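Side-chain contacts in Serine/threonine/tyrosine-interacting protein (PDB 2R0B), which acts as a catalytically inactive phosphatase that anchors the kinases ERK1 and ERK2 in the nucleus and blocks assembly of FBXW7 into its ubiquitin ligase: residues F75-K80 / Q145-I150; F82-L87 / I109-E114. All coordinates share one frame; numbering follows the deposited sequence.

Interaction 1 of 2, residues F75-K80 / Q145-I150. With SO4 (sulfate ion), chain C.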
loop_
_atom_site.group_PDB
_atom_site.type_symbol
_atom_site.label_atom_id
_atom_site.label_comp_id
_atom_site.label_asym_id
_atom_site.label_seq_id
_atom_site.Cartn_x
_atom_site.Cartn_y
_atom_site.Cartn_z
ATOM N N PHE A 75 11.272 -0.730 -4.853
ATOM C CA PHE A 75 10.561 0.407 -4.243
ATOM C C PHE A 75 10.266 0.219 -2.742
ATOM O O PHE A 75 9.801 1.182 -2.085
ATOM C CB PHE A 75 9.231 0.723 -4.973
ATOM C CG PHE A 75 9.398 1.301 -6.369
ATOM C CD1 PHE A 75 10.152 2.451 -6.582
ATOM C CD2 PHE A 75 8.770 0.702 -7.460
ATOM C CE1 PHE A 75 10.310 2.958 -7.882
ATOM C CE2 PHE A 75 8.904 1.207 -8.749
ATOM C CZ PHE A 75 9.669 2.343 -8.961
ATOM N N PHE A 76 10.562 -0.957 -2.176
ATOM C CA PHE A 76 10.309 -1.157 -0.747
ATOM C C PHE A 76 10.985 -0.110 0.170
ATOM O O PHE A 76 10.341 0.392 1.062
ATOM C CB PHE A 76 10.613 -2.599 -0.296
ATOM C CG PHE A 76 9.670 -3.635 -0.887
ATOM C CD1 PHE A 76 8.408 -3.273 -1.350
ATOM C CD2 PHE A 76 10.030 -4.970 -0.935
ATOM C CE1 PHE A 76 7.530 -4.248 -1.896
ATOM C CE2 PHE A 76 9.169 -5.941 -1.475
ATOM C CZ PHE A 76 7.921 -5.582 -1.939
ATOM N N PRO A 77 12.286 0.222 -0.063
ATOM C CA PRO A 77 12.893 1.264 0.778
ATOM C C PRO A 77 12.175 2.608 0.688
ATOM O O PRO A 77 11.979 3.243 1.728
ATOM C CB PRO A 77 14.353 1.337 0.260
ATOM C CG PRO A 77 14.586 -0.076 -0.295
ATOM C CD PRO A 77 13.274 -0.369 -0.991
ATOM N N MET A 78 11.736 2.972 -0.524
ATOM C CA MET A 78 11.038 4.223 -0.817
ATOM C C MET A 78 9.730 4.296 -0.035
ATOM O O MET A 78 9.412 5.297 0.608
ATOM C CB MET A 78 10.772 4.291 -2.339
ATOM C CG MET A 78 9.965 5.493 -2.877
ATOM S SD MET A 78 9.825 5.541 -4.702
ATOM C CE MET A 78 11.517 5.300 -5.258
ATOM N N THR A 79 8.947 3.220 -0.112
ATOM C CA THR A 79 7.625 3.254 0.521
ATOM C C THR A 79 7.717 3.183 2.041
ATOM O O THR A 79 6.928 3.825 2.737
ATOM C CB THR A 79 6.670 2.191 -0.045
ATOM O OG1 THR A 79 7.217 0.892 0.190
ATOM C CG2 THR A 79 6.492 2.430 -1.553
ATOM N N LYS A 80 8.699 2.447 2.551
ATOM C CA LYS A 80 8.962 2.404 3.996
ATOM C C LYS A 80 9.293 3.814 4.532
ATOM O O LYS A 80 8.736 4.250 5.544
ATOM C CB LYS A 80 10.096 1.416 4.293
ATOM C CG LYS A 80 10.763 1.497 5.698
ATOM C CD LYS A 80 9.940 0.897 6.821
ATOM C CE LYS A 80 10.738 0.862 8.152
ATOM N NZ LYS A 80 9.839 1.062 9.337
ATOM N N GLN A 145 9.903 -12.027 0.584
ATOM C CA GLN A 145 10.889 -12.890 1.240
ATOM C C GLN A 145 12.338 -12.476 0.954
ATOM O O GLN A 145 13.210 -12.502 1.846
ATOM C CB GLN A 145 10.587 -14.346 0.837
ATOM C CG GLN A 145 9.168 -14.774 1.272
ATOM C CD GLN A 145 8.716 -16.088 0.644
ATOM O OE1 GLN A 145 8.893 -16.316 -0.554
ATOM N NE2 GLN A 145 8.122 -16.960 1.458
ATOM N N GLU A 146 12.581 -12.057 -0.281
ATOM C CA GLU A 146 13.897 -11.651 -0.735
ATOM C C GLU A 146 14.334 -10.376 0.003
ATOM O O GLU A 146 15.495 -10.236 0.347
ATOM C CB GLU A 146 13.859 -11.440 -2.257
ATOM C CG GLU A 146 15.151 -10.950 -2.929
ATOM C CD GLU A 146 14.919 -10.465 -4.347
ATOM O OE1 GLU A 146 13.808 -10.584 -4.860
ATOM O OE2 GLU A 146 15.868 -9.920 -4.965
ATOM N N TYR A 147 13.390 -9.470 0.248
ATOM C CA TYR A 147 13.663 -8.195 0.880
ATOM C C TYR A 147 13.927 -8.443 2.369
ATOM O O TYR A 147 14.786 -7.797 2.961
ATOM C CB TYR A 147 12.478 -7.233 0.653
ATOM C CG TYR A 147 12.654 -5.860 1.279
ATOM C CD1 TYR A 147 13.721 -5.029 0.908
ATOM C CD2 TYR A 147 11.749 -5.397 2.242
ATOM C CE1 TYR A 147 13.885 -3.765 1.501
ATOM C CE2 TYR A 147 11.905 -4.142 2.842
ATOM C CZ TYR A 147 12.966 -3.331 2.462
ATOM O OH TYR A 147 13.129 -2.082 3.045
ATOM N N GLU A 148 13.209 -9.397 2.961
ATOM C CA GLU A 148 13.480 -9.739 4.351
ATOM C C GLU A 148 14.917 -10.246 4.504
ATOM O O GLU A 148 15.618 -9.878 5.452
ATOM C CB GLU A 148 12.478 -10.771 4.885
ATOM C CG GLU A 148 12.741 -11.173 6.317
ATOM C CD GLU A 148 11.901 -12.364 6.803
ATOM O OE1 GLU A 148 11.828 -13.401 6.101
ATOM O OE2 GLU A 148 11.329 -12.283 7.926
ATOM N N ALA A 149 15.365 -11.067 3.553
ATOM C CA ALA A 149 16.737 -11.562 3.602
ATOM C C ALA A 149 17.722 -10.373 3.574
ATOM O O ALA A 149 18.748 -10.368 4.276
ATOM C CB ALA A 149 16.975 -12.544 2.464
ATOM N N ILE A 150 17.393 -9.351 2.789
ATOM C CA ILE A 150 18.227 -8.159 2.689
ATOM C C ILE A 150 18.327 -7.438 4.019
ATOM O O ILE A 150 19.436 -7.233 4.539
ATOM C CB ILE A 150 17.740 -7.214 1.576
ATOM C CG1 ILE A 150 17.885 -7.922 0.235
ATOM C CG2 ILE A 150 18.535 -5.900 1.616
ATOM C CD1 ILE A 150 17.422 -7.112 -1.000
HETATM S S SO4 C . 7.962 -17.521 5.268
HETATM O O1 SO4 C . 8.932 -17.793 6.347
HETATM O O2 SO4 C . 8.660 -16.568 4.412
HETATM O O3 SO4 C . 7.638 -18.766 4.593
HETATM O O4 SO4 C . 6.785 -16.946 5.901
#

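Interaction 2 of 2, residues F82-L87 / I109-E114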
loop_
_atom_site.group_PDB
_atom_site.type_symbol
_atom_site.label_atom_id
_atom_site.label_comp_id
_atom_site.label_asym_id
_atom_site.label_seq_id
_atom_site.Cartn_x
_atom_site.Cartn_y
_atom_site.Cartn_z
ATOM N N PHE A 82 8.490 6.676 3.099
ATOM C CA PHE A 82 7.325 7.530 2.898
ATOM C C PHE A 82 6.311 7.338 4.036
ATOM O O PHE A 82 5.832 8.319 4.645
ATOM C CB PHE A 82 6.703 7.220 1.524
ATOM C CG PHE A 82 5.511 8.093 1.156
ATOM C CD1 PHE A 82 5.693 9.358 0.622
ATOM C CD2 PHE A 82 4.220 7.607 1.269
ATOM C CE1 PHE A 82 4.628 10.154 0.261
ATOM C CE2 PHE A 82 3.128 8.383 0.885
ATOM C CZ PHE A 82 3.337 9.662 0.374
ATOM N N ILE A 83 6.048 6.074 4.353
ATOM C CA ILE A 83 5.114 5.733 5.400
ATOM C C ILE A 83 5.666 6.144 6.751
ATOM O O ILE A 83 4.936 6.749 7.525
ATOM C CB ILE A 83 4.758 4.246 5.404
ATOM C CG1 ILE A 83 3.899 3.904 4.159
ATOM C CG2 ILE A 83 3.986 3.878 6.673
ATOM C CD1 ILE A 83 3.863 2.414 3.828
ATOM N N ASP A 84 6.945 5.863 7.020
ATOM C CA ASP A 84 7.550 6.294 8.302
ATOM C C ASP A 84 7.464 7.806 8.520
ATOM O O ASP A 84 7.191 8.275 9.625
ATOM C CB ASP A 84 9.024 5.844 8.423
ATOM C CG ASP A 84 9.169 4.370 8.758
ATOM O OD1 ASP A 84 8.235 3.778 9.338
ATOM O OD2 ASP A 84 10.248 3.810 8.478
ATOM N N GLY A 85 7.703 8.557 7.454
ATOM C CA GLY A 85 7.748 9.995 7.465
ATOM C C GLY A 85 6.399 10.559 7.830
ATOM O O GLY A 85 6.297 11.457 8.663
ATOM N N SER A 86 5.359 9.983 7.248
ATOM C CA SER A 86 4.007 10.396 7.576
ATOM C C SER A 86 3.672 10.070 9.023
ATOM O O SER A 86 3.221 10.942 9.780
ATOM C CB SER A 86 3.015 9.676 6.676
ATOM O OG SER A 86 1.710 10.036 7.050
ATOM N N LEU A 87 3.836 8.800 9.385
ATOM C CA LEU A 87 3.407 8.347 10.709
ATOM C C LEU A 87 4.148 9.047 11.822
ATOM O O LEU A 87 3.570 9.275 12.885
ATOM C CB LEU A 87 3.507 6.829 10.860
ATOM C CG LEU A 87 2.638 6.008 9.904
ATOM C CD1 LEU A 87 2.631 4.547 10.282
ATOM C CD2 LEU A 87 1.206 6.518 9.787
ATOM N N ILE A 109 2.339 -5.229 3.234
ATOM C CA ILE A 109 3.000 -6.385 3.873
ATOM C C ILE A 109 4.486 -6.114 4.080
ATOM O O ILE A 109 5.044 -6.479 5.106
ATOM C CB ILE A 109 2.711 -7.719 3.123
ATOM C CG1 ILE A 109 1.228 -8.111 3.368
ATOM C CG2 ILE A 109 3.711 -8.846 3.562
ATOM C CD1 ILE A 109 0.579 -9.077 2.347
ATOM N N ALA A 110 5.136 -5.479 3.111
ATOM C CA ALA A 110 6.559 -5.203 3.254
ATOM C C ALA A 110 6.809 -4.304 4.462
ATOM O O ALA A 110 7.729 -4.544 5.243
ATOM C CB ALA A 110 7.096 -4.542 1.991
ATOM N N TYR A 111 5.958 -3.284 4.606
ATOM C CA TYR A 111 6.059 -2.348 5.708
ATOM C C TYR A 111 5.888 -3.108 7.020
ATOM O O TYR A 111 6.651 -2.892 7.964
ATOM C CB TYR A 111 5.037 -1.197 5.574
ATOM C CG TYR A 111 5.129 -0.253 6.745
ATOM C CD1 TYR A 111 6.118 0.740 6.799
ATOM C CD2 TYR A 111 4.303 -0.426 7.849
ATOM C CE1 TYR A 111 6.229 1.583 7.906
ATOM C CE2 TYR A 111 4.411 0.400 8.962
ATOM C CZ TYR A 111 5.361 1.398 8.979
ATOM O OH TYR A 111 5.444 2.162 10.116
ATOM N N ILE A 112 4.909 -4.009 7.062
ATOM C CA ILE A 112 4.600 -4.744 8.313
ATOM C C ILE A 112 5.707 -5.717 8.693
ATOM O O ILE A 112 6.122 -5.785 9.864
ATOM C CB ILE A 112 3.264 -5.497 8.213
ATOM C CG1 ILE A 112 2.122 -4.506 8.198
ATOM C CG2 ILE A 112 3.123 -6.535 9.397
ATOM C CD1 ILE A 112 0.793 -5.104 7.758
ATOM N N MET A 113 6.233 -6.434 7.698
ATOM C CA MET A 113 7.340 -7.362 7.937
ATOM C C MET A 113 8.560 -6.687 8.571
ATOM O O MET A 113 9.081 -7.142 9.612
ATOM C CB MET A 113 7.744 -8.063 6.623
ATOM C CG MET A 113 6.695 -9.066 6.112
ATOM S SD MET A 113 7.111 -9.763 4.490
ATOM C CE MET A 113 8.717 -10.526 4.860
ATOM N N GLU A 114 9.010 -5.596 7.956
ATOM C CA GLU A 114 10.189 -4.910 8.439
ATOM C C GLU A 114 9.987 -4.213 9.780
ATOM O O GLU A 114 10.856 -4.273 10.657
ATOM C CB GLU A 114 10.677 -3.909 7.407
ATOM C CG GLU A 114 12.021 -3.361 7.783
ATOM C CD GLU A 114 12.718 -2.661 6.660
ATOM O OE1 GLU A 114 12.077 -2.338 5.620
ATOM O OE2 GLU A 114 13.934 -2.426 6.840
#

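Interaction 1 of 2, residues F75-K80 / Q145-I150
One face of the Tyr147 ring is taken by Phe76, whose CB sits over the middle of it. This is a CH-pi contact, with CB 3.7 Å from the centroid of the Tyr147 ring and only 11° off the ring normal. The Phe76 ring lies next to the same tyrosine and turns its edge to it. The pair is a T-shaped (edge-to-face) stack with planes at 60°, and Phe76 CD2 comes within 3.5 Å of Tyr147 CG. The contact joins helix 76-88 to the C-terminal helix 138-152 in the dual-specificity phosphatase domain of this catalytically inactive protein. With CG anti to the backbone N (chi1 180°), the Tyr147 ring is directed toward helix 76-88. The two side chains pass each other head to tail. Phe76 CB meets the outer half of the Tyr147 ring as well as its centre, and CD2 meets the inner end near Tyr147 CB. Pro77 lies near the phenol end, its CG 4.2 Å from Tyr147 CE1. The hydroxyl of the buried Tyr147 is hydrogen-bonded to Glu114 of helix 103-116. Were Tyr147 replaced by an alanine, Phe76 CB and its ring edge would probably lose the aromatic face they pack on, and Glu114 OE1 its phenol partner. The Phe76 ring also makes an edge-to-face pair with Phe107 of helix 103-116. Away from the contact, a sulfate, probably from the crystallisation liquor, accepts a hydrogen bond from Gln145 NE2 to its O2 at 3.0 Å.

Interaction 2 of 2, residues F82-L87 / I109-E114
Tyr111 reaches from helix 103-116 to helix 76-88 and meets Ile83, Asp84 and Leu87 there. Most of the buried surface belongs to Tyr111, followed by Ile83 and Asp84. Ile83 puts its CG2 methyl over one face of the tyrosine ring, 3.7 Å from the ring centroid. The methyl sits off-centre, on the CE1 side of the ring, and its nearest ring atom is Tyr111 CE1, 3.4 Å from Ile83 CG2. The longer branch of Ile83 carries CD1 toward the inner end of the ring, where it lies 4.2 Å from Tyr111 CG. The two helix segments cross at -72°, with their axes 11.9 Å apart at closest approach. They pack as two helices of the alpha/beta phosphatase domain, and a large side chain spans the gap between them. A chi1 of 179° turns the phenol of Tyr111 away from the backbone N and toward the partner helix. Asp84 meets this ring at its edge. Its OD1 lies in the ring plane, 3.3 Å from Tyr111 CE1, and the carboxylate is turned 63° from the ring. The hydroxyl is also 3.3 Å from OD1, measured from Tyr111 OH to Asp84 OD1, and any hydrogen bond there is weak. The stronger partner of the carboxylate is Lys80, one turn earlier on the same helix, whose NZ forms a salt bridge with OD2. The Leu87 side chain points against that of Tyr111, and its CD1 comes to 3.7 Å from Tyr111 OH.

The two interactions lie about 10 Å apart, centre to centre, and share helix 76-88. Interaction 1 uses its first turn and interaction 2 its later turns. Along the chain the order is 75-80, 82-87, 109-114 and 145-150, so interaction 2 falls between the two halves of interaction 1. Helix 103-116 links them further: Ala110 packs on Phe76, and Glu114 joins the two interactions through its polar end. The Lys80 chain also packs on the Tyr111 ring. Helices 76-88, 103-116 and 138-152 are thus held together by side chains within the single phosphatase domain. Thr79 of helix 76-88 also touches Leu60 and Leu62 of strand 58-63, which joins this helix to the sheet.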